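Local coordinates for protein RnfH (Haemophilus influenzae, PDB 2HJ1) that is of unknown function but adopts a ubiquitin-like fold of the RnfH family and forms a domain-swapped dimer, at the interface of chains A and B. Coordinates in Å, arbitrary orientation; residue numbers count along the deposited sequence, not the author numbering. Chains: chain A/B, Hypothetical protein.

The interface of chains A and B. Residues chain A 68-72; chain B 37-39.
A chi1 of 176° turns CG1 of B:Val38 away from the backbone N, and both methyls face the A:Ile68–A:Asp72 loop; A:Leu70, with CG beside its own backbone N (chi1 -69°), sends CD2 to one of these methyls and CD1 to B:Gln39. The methyl CG1 of B:Val38 meets CD1 of A:Ile68 tip to tip at 3.8 Å, and CD2 of A:Leu70 touches the same methyl, the two side chains crossing at about a right angle. CG2 of B:Val38 packs 3.9 Å from CB of A:Asp72. CD1 of A:Leu70 lies 3.6 Å from NE2 of B:Gln39, the amide nitrogen of an extended chain that lies across the leucine.

The pairing illustrates how a helix start can be satisfied by another subunit. The first backbone N-H groups of a helix lack carbonyl partners within it; here the N of B:Val38 gives a hydrogen bond of 2.9 Å to O of A:Asp72, nearly in line with the carbonyl. The N of B:Gln39 bonds to O of A:Leu70 at 3.1 Å, in the carbonyl plane and on a lone pair. Behind this face, OD2 of A:Asp72 accepts a hydrogen bond from the backbone N of A:Lys69 (3.0 Å), which lies above the carboxylate plane and may brace the turn that presents both carbonyls.

The loop follows strand 60-65 of chain A and covers the N-terminal end of helix 38-45 of chain B, a junction repeated by two-fold symmetry in the domain-swapped dimer.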
ATOM      1  N   ILE A  68      -5.548  -6.139  -5.653  1.00 43.75           N
ATOM      2  CA  ILE A  68      -6.849  -5.508  -5.736  1.00 43.34           C
ATOM      3  C   ILE A  68      -7.870  -5.734  -6.804  1.00 43.15           C
ATOM      4  O   ILE A  68      -7.624  -6.482  -7.735  1.00 44.20           O
ATOM      5  CB  ILE A  68      -6.595  -3.967  -5.485  1.00 43.37           C
ATOM      6  CG1 ILE A  68      -5.840  -3.293  -6.634  1.00 44.87           C
ATOM      7  CG2 ILE A  68      -5.648  -3.801  -4.275  1.00 43.52           C
ATOM      8  CD1 ILE A  68      -6.682  -2.905  -7.883  1.00 43.56           C
ATOM      9  N   LYS A  69      -9.021  -5.082  -6.637  1.00 42.32           N
ATOM     10  CA  LYS A  69     -10.079  -5.086  -7.655  1.00 42.61           C
ATOM     11  C   LYS A  69     -10.246  -3.734  -8.331  1.00 41.86           C
ATOM     12  O   LYS A  69     -10.175  -2.670  -7.662  1.00 39.92           O
ATOM     13  CB  LYS A  69     -11.419  -5.561  -7.066  1.00 43.23           C
ATOM     14  CG  LYS A  69     -11.337  -7.023  -6.543  1.00 46.04           C
ATOM     15  CD  LYS A  69     -12.590  -7.416  -5.799  1.00 52.98           C
ATOM     16  CE  LYS A  69     -12.464  -8.849  -5.262  1.00 58.01           C
ATOM     17  NZ  LYS A  69     -13.687  -9.185  -4.442  1.00 62.62           N
ATOM     18  N   LEU A  70     -10.479  -3.770  -9.649  1.00 40.07           N
ATOM     19  CA  LEU A  70     -10.682  -2.534 -10.411  1.00 40.21           C
ATOM     20  C   LEU A  70     -11.873  -1.798  -9.881  1.00 40.15           C
ATOM     21  O   LEU A  70     -12.007  -0.589 -10.070  1.00 37.73           O
ATOM     22  CB  LEU A  70     -10.807  -2.767 -11.920  1.00 39.43           C
ATOM     23  CG  LEU A  70      -9.468  -3.213 -12.546  1.00 41.23           C
ATOM     24  CD1 LEU A  70      -9.641  -3.451 -14.049  1.00 43.24           C
ATOM     25  CD2 LEU A  70      -8.391  -2.135 -12.340  1.00 41.11           C
ATOM     26  N   THR A  71     -12.733  -2.533  -9.194  1.00 41.10           N
ATOM     27  CA  THR A  71     -13.950  -1.921  -8.608  1.00 43.10           C
ATOM     28  C   THR A  71     -13.766  -1.331  -7.196  1.00 43.41           C
ATOM     29  O   THR A  71     -14.654  -0.628  -6.715  1.00 43.37           O
ATOM     30  CB  THR A  71     -15.118  -2.939  -8.531  1.00 42.89           C
ATOM     31  OG1 THR A  71     -14.665  -4.121  -7.855  1.00 44.82           O
ATOM     32  CG2 THR A  71     -15.630  -3.287  -9.941  1.00 43.07           C
ATOM     33  N   ASP A  72     -12.635  -1.613  -6.539  1.00 43.95           N
ATOM     34  CA  ASP A  72     -12.339  -1.004  -5.236  1.00 44.88           C
ATOM     35  C   ASP A  72     -12.478   0.534  -5.248  1.00 45.40           C
ATOM     36  O   ASP A  72     -12.060   1.241  -6.206  1.00 45.36           O
ATOM     37  CB  ASP A  72     -10.952  -1.432  -4.739  1.00 44.96           C
ATOM     38  CG  ASP A  72     -10.900  -2.917  -4.356  1.00 47.54           C
ATOM     39  OD1 ASP A  72     -11.984  -3.542  -4.216  1.00 52.43           O
ATOM     40  OD2 ASP A  72      -9.791  -3.478  -4.173  1.00 47.13           O
TER
ATOM     41  N   THR B  37     -13.436   4.814  -8.367  1.00 40.61           N
ATOM     42  CA  THR B  37     -12.846   3.504  -8.212  1.00 38.85           C
ATOM     43  C   THR B  37     -11.430   3.485  -8.790  1.00 37.27           C
ATOM     44  O   THR B  37     -11.061   4.377  -9.539  1.00 37.11           O
ATOM     45  CB  THR B  37     -13.633   2.463  -9.025  1.00 39.19           C
ATOM     46  OG1 THR B  37     -13.719   2.974 -10.352  1.00 38.41           O
ATOM     47  CG2 THR B  37     -15.071   2.276  -8.433  1.00 40.14           C
ATOM     48  N   VAL B  38     -10.682   2.426  -8.498  1.00 36.35           N
ATOM     49  CA  VAL B  38      -9.382   2.192  -9.147  1.00 37.08           C
ATOM     50  C   VAL B  38      -9.435   2.349 -10.680  1.00 37.44           C
ATOM     51  O   VAL B  38      -8.655   3.086 -11.262  1.00 36.24           O
ATOM     52  CB  VAL B  38      -8.899   0.794  -8.794  1.00 36.85           C
ATOM     53  CG1 VAL B  38      -7.625   0.457  -9.497  1.00 35.20           C
ATOM     54  CG2 VAL B  38      -8.732   0.668  -7.206  1.00 37.00           C
ATOM     55  N   GLN B  39     -10.373   1.662 -11.347  1.00 37.32           N
ATOM     56  CA  GLN B  39     -10.414   1.701 -12.815  1.00 37.11           C
ATOM     57  C   GLN B  39     -10.720   3.109 -13.300  1.00 35.91           C
ATOM     58  O   GLN B  39     -10.133   3.600 -14.258  1.00 36.76           O
ATOM     59  CB  GLN B  39     -11.501   0.712 -13.333  1.00 37.00           C
ATOM     60  CG  GLN B  39     -11.639   0.700 -14.878  1.00 36.64           C
ATOM     61  CD  GLN B  39     -12.775  -0.229 -15.276  1.00 38.80           C
ATOM     62  OE1 GLN B  39     -13.912   0.211 -15.545  1.00 40.13           O
ATOM     63  NE2 GLN B  39     -12.518  -1.503 -15.155  1.00 31.49           N
TER